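Local coordinates for Sel1 repeat family protein (Pseudomonas aeruginosa, PDB 6LCH), which probably acts as an immunity protein that protects the cell against the type VI secretion effector PldB, at residues L65-L68 / Y69-G72; D80-K83 / A84-L87. All coordinates share one frame; numbering follows the deposited sequence.

Interaction 1. Residues L65-L68 / Y69-G72; sequences LANL and YRTG
The backbone bond from Y69 N to L65 O, 3.0 Å long, and the one from R70 N to A66 O keep the final turn of helix 59-70 alpha-helical. R70 N lies 2.5 Å from A66 O, so that bond's exact length is doubtful. T71 N to N67 O is a weak bond at 3.4 Å, and T71 is the first residue to leave the helical conformation.

L65 and Y69 lie four residues apart and meet with their side chains. The isobutyl branch of L65 reaches one corner of the Y69 ring. L65 CG is 3.4 Å from Y69 CE2, and L65 CD1 is 3.5 Å from the same ring carbon. The approach is oblique to the ring. L65 CG is anti to its backbone nitrogen (chi1 -179°), which carries the branch forward along the helix to Y69. Both residues are buried, and V47 of helix 43-55 also touches Y69.

On the more open side, N67 OD1 comes near the edge of the R70 guanidinium. N67 OD1 lies close to that group's plane, 3.7 Å from R70 NH2. The amide and guanidinium planes are 33° apart. At this separation the attraction is probably weak and electrostatic. The turn thus joins an apolar Leu-Tyr contact in the interior with a loose polar one at the surface, while its backbone bonding fades at the helix end.

Interaction 2. Residues D80-K83 / A84-L87; sequences DTQK and ALDL
D86 N donates to Q82 O at 2.9 Å, with an N-H...O angle of 166°. This bond belongs to the first turns of helix 81-93, where D80 is the N-cap. A84 N bonds to D80 O and L85 N to T81 O, and L87 N continues the series to K83 O.

The D80 carboxylate caps the start of the helix. D80 OD2 accepts from K83 N in a short bond of 2.5 Å, on the anti side and 24° out of the carboxylate plane. The helix start would probably stabilise the negative charge of this group. K83 NZ adds a long salt bridge to D80 OD1 at 4.0 Å.

Q82 and D86 face each other one turn apart on the outer surface. With chi1 at -177°, Q82 CG lies beside the carbonyl carbon, and a bend at chi2 turns the amide toward D86. Q82 NE2 donates to D86 OD2. Q82 NE2 is modelled 2.4 Å from D86 OD2, very short for a hydrogen bond, so the exact length is doubtful. The D86 carboxylate also sits beside Q82 O; both are acceptors, and no bond joins the two.

L85 and L87 leave the helix by different flanks. L85 packs on M103, M106 and I107 of helix 97-107, whereas L87 meets M62 and L65 of helix 59-70. Over the first turn, L85 CG rests 3.1 Å from T81 O; further on, L87 CD1 lies 3.5 Å from K83 O.

In the fold
Interaction 1 is the end of helix 59-70, and interaction 2 is the start of helix 81-93. The helices follow each other in the chain, and a loop joins them. All four segments fall in one Sel1 repeat range, 59-96. The two contacts have centres about 8 Å apart and touch directly. Y69 O and D80 N, 2.9 Å apart, form a probable hydrogen bond across the ends of the loop. The Y69 ring packs on K83, and the backbone of A66 meets the side chains of A84 and L87. One helix therefore ends beside the beginning of the next. This is the helix-loop-helix packing of Sel1 repeats, which stack into a helical solenoid.

Interaction 1. Residues L65-L68 / Y69-G72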
loop_
_atom_site.group_PDB
_atom_site.type_symbol
_atom_site.label_atom_id
_atom_site.label_comp_id
_atom_site.label_asym_id
_atom_site.label_seq_id
_atom_site.Cartn_x
_atom_site.Cartn_y
_atom_site.Cartn_z
ATOM N N LEU A 65 -7.272 -14.171 -2.009
ATOM C CA LEU A 65 -7.527 -15.499 -1.463
ATOM C C LEU A 65 -6.309 -16.034 -0.725
ATOM O O LEU A 65 -6.432 -16.589 0.374
ATOM C CB LEU A 65 -7.944 -16.453 -2.582
ATOM C CG LEU A 65 -8.266 -17.878 -2.140
ATOM C CD1 LEU A 65 -9.310 -17.857 -1.033
ATOM C CD2 LEU A 65 -8.735 -18.709 -3.330
ATOM N N ALA A 66 -5.120 -15.865 -1.307
ATOM C CA ALA A 66 -3.909 -16.349 -0.654
ATOM C C ALA A 66 -3.659 -15.624 0.660
ATOM O O ALA A 66 -3.151 -16.220 1.617
ATOM C CB ALA A 66 -2.713 -16.192 -1.588
ATOM N N ASN A 67 -4.004 -14.337 0.733
ATOM C CA ASN A 67 -3.859 -13.641 2.006
ATOM C C ASN A 67 -4.743 -14.261 3.075
ATOM O O ASN A 67 -4.381 -14.245 4.252
ATOM C CB ASN A 67 -4.173 -12.152 1.870
ATOM C CG ASN A 67 -3.688 -11.353 3.071
ATOM O OD1 ASN A 67 -2.513 -11.414 3.436
ATOM N ND2 ASN A 67 -4.596 -10.621 3.707
ATOM N N LEU A 68 -5.897 -14.813 2.692
ATOM C CA LEU A 68 -6.711 -15.556 3.650
ATOM C C LEU A 68 -6.026 -16.859 4.060
ATOM O O LEU A 68 -5.991 -17.206 5.247
ATOM C CB LEU A 68 -8.096 -15.839 3.063
ATOM C CG LEU A 68 -8.888 -14.670 2.464
ATOM C CD1 LEU A 68 -10.295 -15.112 2.081
ATOM C CD2 LEU A 68 -8.936 -13.486 3.418
ATOM N N TYR A 69 -5.478 -17.596 3.086
ATOM C CA TYR A 69 -4.837 -18.878 3.380
ATOM C C TYR A 69 -3.477 -18.695 4.046
ATOM O O TYR A 69 -3.094 -19.493 4.911
ATOM C CB TYR A 69 -4.670 -19.695 2.100
ATOM C CG TYR A 69 -5.942 -20.273 1.527
ATOM C CD1 TYR A 69 -6.843 -20.965 2.324
ATOM C CD2 TYR A 69 -6.232 -20.140 0.179
ATOM C CE1 TYR A 69 -8.004 -21.503 1.787
ATOM C CE2 TYR A 69 -7.379 -20.671 -0.361
ATOM C CZ TYR A 69 -8.266 -21.346 0.446
ATOM O OH TYR A 69 -9.416 -21.875 -0.103
ATOM N N ARG A 70 -2.714 -17.680 3.630
ATOM C CA ARG A 70 -1.387 -17.466 4.201
ATOM C C ARG A 70 -1.475 -17.201 5.695
ATOM O O ARG A 70 -0.746 -17.802 6.494
ATOM C CB ARG A 70 -0.694 -16.305 3.493
ATOM C CG ARG A 70 0.682 -15.983 4.027
ATOM C CD ARG A 70 1.203 -14.708 3.404
ATOM N NE ARG A 70 0.595 -13.533 4.017
ATOM C CZ ARG A 70 0.904 -13.087 5.229
ATOM N NH1 ARG A 70 1.814 -13.723 5.955
ATOM N NH2 ARG A 70 0.302 -12.010 5.718
ATOM N N THR A 71 -2.350 -16.282 6.085
ATOM C CA THR A 71 -2.744 -16.124 7.474
ATOM C C THR A 71 -3.832 -17.151 7.773
ATOM O O THR A 71 -4.091 -18.066 6.988
ATOM C CB THR A 71 -3.218 -14.696 7.724
ATOM O OG1 THR A 71 -3.270 -14.436 9.130
ATOM C CG2 THR A 71 -4.585 -14.517 7.155
ATOM N N GLY A 72 -4.487 -17.018 8.915
ATOM C CA GLY A 72 -5.731 -17.732 9.103
ATOM C C GLY A 72 -6.767 -16.841 9.733
ATOM O O GLY A 72 -7.680 -17.322 10.410
#

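Interaction 2. Residues D80-K83 / A84-L87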
loop_
_atom_site.group_PDB
_atom_site.type_symbol
_atom_site.label_atom_id
_atom_site.label_comp_id
_atom_site.label_asym_id
_atom_site.label_seq_id
_atom_site.Cartn_x
_atom_site.Cartn_y
_atom_site.Cartn_z
ATOM N N ASP A 80 -3.587 -22.339 5.186
ATOM C CA ASP A 80 -3.058 -23.324 4.241
ATOM C C ASP A 80 -1.897 -22.673 3.493
ATOM O O ASP A 80 -2.084 -22.099 2.416
ATOM C CB ASP A 80 -4.134 -23.826 3.289
ATOM C CG ASP A 80 -3.709 -25.077 2.548
ATOM O OD1 ASP A 80 -4.328 -26.137 2.759
ATOM O OD2 ASP A 80 -2.740 -25.004 1.766
ATOM N N THR A 81 -0.698 -22.780 4.076
ATOM C CA THR A 81 0.494 -22.191 3.472
ATOM C C THR A 81 0.692 -22.666 2.040
ATOM O O THR A 81 1.108 -21.888 1.174
ATOM C CB THR A 81 1.728 -22.528 4.310
ATOM O OG1 THR A 81 1.999 -23.931 4.212
ATOM C CG2 THR A 81 1.503 -22.167 5.766
ATOM N N GLN A 82 0.402 -23.940 1.766
ATOM C CA GLN A 82 0.600 -24.451 0.413
ATOM C C GLN A 82 -0.422 -23.869 -0.553
ATOM O O GLN A 82 -0.087 -23.551 -1.699
ATOM C CB GLN A 82 0.539 -25.978 0.403
ATOM C CG GLN A 82 0.816 -26.590 -0.968
ATOM C CD GLN A 82 2.232 -26.327 -1.453
ATOM O OE1 GLN A 82 3.202 -26.591 -0.744
ATOM N NE2 GLN A 82 2.355 -25.804 -2.669
ATOM N N LYS A 83 -1.676 -23.727 -0.115
ATOM C CA LYS A 83 -2.676 -23.093 -0.967
ATOM C C LYS A 83 -2.272 -21.668 -1.320
ATOM O O LYS A 83 -2.503 -21.209 -2.445
ATOM C CB LYS A 83 -4.039 -23.109 -0.285
ATOM C CG LYS A 83 -4.883 -24.302 -0.661
ATOM C CD LYS A 83 -6.311 -24.108 -0.209
ATOM C CE LYS A 83 -6.872 -25.389 0.358
ATOM N NZ LYS A 83 -7.900 -25.123 1.407
ATOM N N ALA A 84 -1.647 -20.960 -0.377
ATOM C CA ALA A 84 -1.163 -19.617 -0.666
ATOM C C ALA A 84 0.003 -19.650 -1.646
ATOM O O ALA A 84 0.048 -18.850 -2.587
ATOM C CB ALA A 84 -0.758 -18.912 0.627
ATOM N N LEU A 85 0.951 -20.575 -1.442
ATOM C CA LEU A 85 2.093 -20.687 -2.346
ATOM C C LEU A 85 1.644 -20.998 -3.765
ATOM O O LEU A 85 2.146 -20.406 -4.727
ATOM C CB LEU A 85 3.056 -21.773 -1.858
ATOM C CG LEU A 85 3.756 -21.618 -0.507
ATOM C CD1 LEU A 85 4.556 -22.873 -0.183
ATOM C CD2 LEU A 85 4.656 -20.404 -0.506
ATOM N N ASP A 86 0.704 -21.934 -3.914
ATOM C CA ASP A 86 0.236 -22.307 -5.246
ATOM C C ASP A 86 -0.459 -21.141 -5.931
ATOM O O ASP A 86 -0.325 -20.960 -7.145
ATOM C CB ASP A 86 -0.691 -23.517 -5.157
ATOM C CG ASP A 86 -0.012 -24.723 -4.538
ATOM O OD1 ASP A 86 -0.725 -25.674 -4.152
ATOM O OD2 ASP A 86 1.236 -24.714 -4.432
ATOM N N LEU A 87 -1.202 -20.336 -5.169
ATOM C CA LEU A 87 -1.799 -19.134 -5.739
ATOM C C LEU A 87 -0.732 -18.118 -6.121
ATOM O O LEU A 87 -0.847 -17.450 -7.154
ATOM C CB LEU A 87 -2.791 -18.522 -4.753
ATOM C CG LEU A 87 -4.171 -19.181 -4.702
ATOM C CD1 LEU A 87 -4.865 -18.864 -3.383
ATOM C CD2 LEU A 87 -5.033 -18.745 -5.880
#